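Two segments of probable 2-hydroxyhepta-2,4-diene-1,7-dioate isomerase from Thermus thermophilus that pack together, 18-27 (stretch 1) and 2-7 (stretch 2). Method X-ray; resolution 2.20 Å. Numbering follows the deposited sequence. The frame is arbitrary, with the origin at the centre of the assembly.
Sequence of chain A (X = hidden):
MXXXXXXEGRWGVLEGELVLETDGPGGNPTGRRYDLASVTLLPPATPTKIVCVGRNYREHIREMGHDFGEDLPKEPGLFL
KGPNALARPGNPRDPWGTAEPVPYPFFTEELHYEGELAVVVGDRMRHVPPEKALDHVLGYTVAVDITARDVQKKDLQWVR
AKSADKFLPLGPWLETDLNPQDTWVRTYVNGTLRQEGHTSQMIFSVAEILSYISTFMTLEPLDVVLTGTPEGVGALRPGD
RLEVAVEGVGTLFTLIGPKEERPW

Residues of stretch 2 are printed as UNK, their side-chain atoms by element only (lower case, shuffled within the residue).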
ATOM      1  N   LEU A  18      13.789 -28.717  10.059  1.00 35.81           N
ATOM      2  CA  LEU A  18      14.286 -27.762  11.046  1.00 36.99           C
ATOM      3  C   LEU A  18      14.345 -26.327  10.554  1.00 34.23           C
ATOM      4  O   LEU A  18      14.794 -26.060   9.439  1.00 35.15           O
ATOM      5  CB  LEU A  18      15.690 -28.158  11.519  1.00 37.31           C
ATOM      6  CG  LEU A  18      15.846 -29.366  12.445  1.00 42.57           C
ATOM      7  CD1 LEU A  18      17.326 -29.707  12.591  1.00 42.39           C
ATOM      8  CD2 LEU A  18      15.237 -29.059  13.810  1.00 41.30           C
ATOM      9  N   VAL A  19      13.887 -25.410  11.398  1.00 31.75           N
ATOM     10  CA  VAL A  19      13.930 -23.985  11.103  1.00 28.96           C
ATOM     11  C   VAL A  19      15.107 -23.430  11.894  1.00 30.05           C
ATOM     12  O   VAL A  19      15.125 -23.502  13.123  1.00 29.18           O
ATOM     13  CB  VAL A  19      12.653 -23.261  11.568  1.00 29.36           C
ATOM     14  CG1 VAL A  19      12.811 -21.756  11.372  1.00 28.62           C
ATOM     15  CG2 VAL A  19      11.449 -23.773  10.789  1.00 29.00           C
ATOM     16  N   LEU A  20      16.099 -22.893  11.193  1.00 29.09           N
ATOM     17  CA  LEU A  20      17.266 -22.330  11.853  1.00 29.71           C
ATOM     18  C   LEU A  20      17.114 -20.818  11.800  1.00 29.51           C
ATOM     19  O   LEU A  20      17.145 -20.224  10.725  1.00 29.36           O
ATOM     20  CB  LEU A  20      18.536 -22.792  11.130  1.00 31.54           C
ATOM     21  CG  LEU A  20      18.519 -24.324  11.014  1.00 36.35           C
ATOM     22  CD1 LEU A  20      19.506 -24.801   9.971  1.00 38.53           C
ATOM     23  CD2 LEU A  20      18.805 -24.929  12.370  1.00 34.82           C
ATOM     24  N   GLU A  21      16.930 -20.203  12.963  1.00 27.98           N
ATOM     25  CA  GLU A  21      16.733 -18.762  13.037  1.00 29.84           C
ATOM     26  C   GLU A  21      17.941 -17.948  12.596  1.00 30.12           C
ATOM     27  O   GLU A  21      19.095 -18.319  12.844  1.00 29.12           O
ATOM     28  CB  GLU A  21      16.331 -18.341  14.454  1.00 30.46           C
ATOM     29  CG  GLU A  21      16.111 -16.842  14.580  1.00 33.91           C
ATOM     30  CD  GLU A  21      15.832 -16.391  15.999  1.00 37.62           C
ATOM     31  OE1 GLU A  21      16.562 -16.800  16.926  1.00 38.59           O
ATOM     32  OE2 GLU A  21      14.884 -15.607  16.185  1.00 41.69           O
ATOM     33  N   THR A  22      17.654 -16.827  11.945  1.00 30.19           N
ATOM     34  CA  THR A  22      18.681 -15.924  11.453  1.00 32.01           C
ATOM     35  C   THR A  22      18.362 -14.486  11.841  1.00 33.68           C
ATOM     36  O   THR A  22      17.220 -14.152  12.162  1.00 31.90           O
ATOM     37  CB  THR A  22      18.797 -15.981   9.922  1.00 30.68           C
ATOM     38  OG1 THR A  22      17.515 -15.713   9.337  1.00 30.78           O
ATOM     39  CG2 THR A  22      19.293 -17.352   9.469  1.00 31.43           C
ATOM     40  N   ASP A  23      19.391 -13.648  11.799  1.00 33.14           N
ATOM     41  CA  ASP A  23      19.287 -12.235  12.127  1.00 35.43           C
ATOM     42  C   ASP A  23      18.876 -11.521  10.837  1.00 35.18           C
ATOM     43  O   ASP A  23      19.724 -11.068  10.074  1.00 36.53           O
ATOM     44  CB  ASP A  23      20.655 -11.751  12.617  1.00 37.55           C
ATOM     45  CG  ASP A  23      20.644 -10.308  13.087  1.00 42.51           C
ATOM     46  OD1 ASP A  23      19.562  -9.676  13.108  1.00 42.35           O
ATOM     47  OD2 ASP A  23      21.735  -9.809  13.443  1.00 44.10           O
ATOM     48  N   GLY A  24      17.570 -11.437  10.591  1.00 34.77           N
ATOM     49  CA  GLY A  24      17.090 -10.813   9.367  1.00 34.34           C
ATOM     50  C   GLY A  24      17.002 -11.863   8.268  1.00 34.55           C
ATOM     51  O   GLY A  24      17.511 -12.964   8.452  1.00 33.92           O
ATOM     52  N   PRO A  25      16.398 -11.553   7.106  1.00 35.45           N
ATOM     53  CA  PRO A  25      16.248 -12.485   5.975  1.00 36.78           C
ATOM     54  C   PRO A  25      17.591 -12.951   5.411  1.00 36.66           C
ATOM     55  O   PRO A  25      18.358 -12.149   4.894  1.00 39.54           O
ATOM     56  CB  PRO A  25      15.471 -11.670   4.937  1.00 36.68           C
ATOM     57  CG  PRO A  25      14.951 -10.469   5.696  1.00 38.79           C
ATOM     58  CD  PRO A  25      15.999 -10.193   6.713  1.00 35.78           C
ATOM     59  N   GLY A  26      17.864 -14.245   5.504  1.00 36.22           N
ATOM     60  CA  GLY A  26      19.118 -14.775   4.996  1.00 34.37           C
ATOM     61  C   GLY A  26      20.313 -14.272   5.782  1.00 33.70           C
ATOM     62  O   GLY A  26      21.457 -14.423   5.350  1.00 31.93           O
ATOM     63  N   GLY A  27      20.049 -13.688   6.948  1.00 32.03           N
ATOM     64  CA  GLY A  27      21.121 -13.159   7.776  1.00 31.29           C
ATOM     65  C   GLY A  27      21.869 -14.196   8.594  1.00 31.56           C
ATOM     66  O   GLY A  27      21.626 -15.401   8.467  1.00 31.87           O
ATOM     67  N   UNK A   2      15.585 -21.892   1.252  1.00 29.83           N
ATOM     68  CA  UNK A   2      14.256 -21.477   1.675  1.00 29.96           C
ATOM     69  C   UNK A   2      14.341 -20.555   2.879  1.00 29.06           C
ATOM     70  O   UNK A   2      14.890 -20.915   3.916  1.00 27.79           O
ATOM     71  c   UNK A   2      13.491 -24.058  -0.110  1.00 37.88           C
ATOM     72  c   UNK A   2      12.684 -24.965  -1.044  1.00 34.66           C
ATOM     73  c   UNK A   2      13.392 -22.697   2.024  1.00 31.83           C
ATOM     74  c   UNK A   2      12.609 -23.313   0.854  1.00 33.34           C
ATOM     75  n   UNK A   2      12.052 -24.251  -2.185  1.00 34.34           N
ATOM     76  N   UNK A   3      13.795 -19.357   2.736  1.00 29.61           N
ATOM     77  CA  UNK A   3      13.795 -18.378   3.815  1.00 29.43           C
ATOM     78  C   UNK A   3      12.358 -18.190   4.287  1.00 29.55           C
ATOM     79  O   UNK A   3      11.448 -18.032   3.469  1.00 29.54           O
ATOM     80  c   UNK A   3      13.915 -15.893   4.272  1.00 28.16           C
ATOM     81  c   UNK A   3      15.881 -17.100   3.209  1.00 30.74           C
ATOM     82  c   UNK A   3      14.354 -17.015   3.330  1.00 30.13           C
ATOM     83  c   UNK A   3      16.528 -15.816   2.717  1.00 32.10           C
ATOM     84  N   UNK A   4      12.147 -18.208   5.599  1.00 28.57           N
ATOM     85  CA  UNK A   4      10.796 -18.029   6.123  1.00 29.24           C
ATOM     86  C   UNK A   4      10.716 -17.069   7.301  1.00 25.86           C
ATOM     87  O   UNK A   4      11.729 -16.701   7.891  1.00 25.16           O
ATOM     88  c   UNK A   4      12.107 -20.817   7.233  1.00 31.86           C
ATOM     89  c   UNK A   4      10.902 -20.048   7.737  1.00 32.78           C
ATOM     90  c   UNK A   4       9.934 -20.968   8.476  1.00 32.76           C
ATOM     91  c   UNK A   4      10.205 -19.372   6.554  1.00 29.89           C
ATOM     92  N   UNK A   5       9.496 -16.647   7.611  1.00 26.28           N
ATOM     93  CA  UNK A   5       9.230 -15.768   8.751  1.00 27.60           C
ATOM     94  C   UNK A   5       8.306 -16.581   9.632  1.00 25.74           C
ATOM     95  O   UNK A   5       7.381 -17.211   9.129  1.00 25.72           O
ATOM     96  n   UNK A   5       8.100 -11.420   8.793  1.00 28.92           N
ATOM     97  n   UNK A   5       5.855 -11.704   8.322  1.00 24.11           N
ATOM     98  c   UNK A   5       8.501 -14.487   8.335  1.00 27.52           C
ATOM     99  c   UNK A   5       8.583 -12.108   7.600  1.00 31.91           C
ATOM    100  n   UNK A   5       6.502 -10.553  10.194  1.00 28.66           N
ATOM    101  c   UNK A   5       6.819 -11.240   9.104  1.00 27.12           C
ATOM    102  c   UNK A   5       9.405 -13.353   7.924  1.00 32.07           C
ATOM    103  N   UNK A   6       8.538 -16.566  10.936  1.00 27.15           N
ATOM    104  CA  UNK A   6       7.707 -17.348  11.835  1.00 28.23           C
ATOM    105  C   UNK A   6       7.576 -16.735  13.227  1.00 30.12           C
ATOM    106  O   UNK A   6       8.325 -15.829  13.601  1.00 27.92           O
ATOM    107  c   UNK A   6       9.661 -18.795  12.537  1.00 26.70           C
ATOM    108  c   UNK A   6      10.763 -18.451  11.763  1.00 24.39           C
ATOM    109  c   UNK A   6       8.281 -18.759  11.959  1.00 25.99           C
ATOM    110  c   UNK A   6      12.042 -18.429  12.311  1.00 26.12           C
ATOM    111  c   UNK A   6      12.229 -18.755  13.651  1.00 25.29           C
ATOM    112  c   UNK A   6       9.857 -19.125  13.876  1.00 26.28           C
ATOM    113  c   UNK A   6      11.131 -19.105  14.436  1.00 26.72           C
ATOM    114  N   UNK A   7       6.613 -17.247  13.986  1.00 31.82           N
ATOM    115  CA  UNK A   7       6.351 -16.789  15.345  1.00 33.14           C
ATOM    116  C   UNK A   7       6.272 -15.269  15.457  1.00 33.22           C
ATOM    117  O   UNK A   7       5.520 -14.642  14.724  1.00 35.94           O
ATOM    118  c   UNK A   7       7.409 -17.360  16.293  1.00 31.05           C
ATOM    119  o   UNK A   7       6.375 -19.493  15.900  1.00 29.29           O
ATOM    120  c   UNK A   7       7.294 -18.873  16.443  1.00 31.03           C
ATOM    121  n   UNK A   7       8.223 -19.472  17.182  1.00 27.89           N
TER

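Position 2 carries five side-chain atoms, four carbons in an unbranched row ending in a nitrogen, all out of reach of stretch 1. A long chain with a terminal amine is lysine. Lys 2 opens the strand without joining the contact; its charged end suits a partly exposed place, and NZ is hydrogen-bonded elsewhere in the structure.

Position 3 has four carbons, forked at the first, with one arm two carbons long. The CA-to-CB bond points toward stretch 1, and the tip of the longer arm lies 3.5 Å from the backbone N of Gly 26. Branching at CB with unequal arms identifies isoleucine. In Ile 3, chi1 is m and chi2 is t, which extends CD1 to the turn, where it also lies 4.1 Å from C of Pro 25. An apolar methyl suits this place because it packs against backbone without needing a polar partner.

Position 4 again has four carbons, but the fork comes at the second. The CA-to-CB bond points sideways, yet the end of the side chain comes nearer, one terminal carbon reaching 3.9 Å from CG2 of Val 19. This is leucine. The later fork of Leu 4 lets CD1 meet the valine although its CB sets off sideways.

Position 5 shows three carbons, a nitrogen, and then a carbon bearing two more nitrogens, without touching stretch 1. The guanidinium group means arginine. Arg 5 is partly exposed, which suits its charge, and its NH1 is hydrogen-bonded elsewhere.

Position 6 has one carbon followed by a ring of six carbons. CA-to-CB points toward stretch 1; Val 19 CG1 lies over one ring face and Glu 21 CB at the edge. This is phenylalanine. CG1 makes a CH-pi contact, 3.9 Å from the Phe 6 ring centroid and 3.5 Å from CE1; Glu 21 CB is 4.2 Å from CZ. The flat ring offers a broad apolar surface to the valine methyl.

Position 7 has two carbons, the second carrying one oxygen and one nitrogen, out of reach of stretch 1: asparagine. Asn 7 follows the strand with a phi of 48°, which asparagine tolerates better than most non-glycine residues.

The strands cross at 78° and share no hydrogen bond, so apolar side chains, packed on one another and on the turn's backbone, make the contact. Val 19 packs against both Leu 4 and Phe 6, while Ile 3 meets the type II turn from Gly 24 to Gly 27. At Gly 26 an ideal CB would lie just 3.2 Å from Ile 3 CD1, and the positive phi also favours glycine.

Stretch 2 2-7: KILRFN
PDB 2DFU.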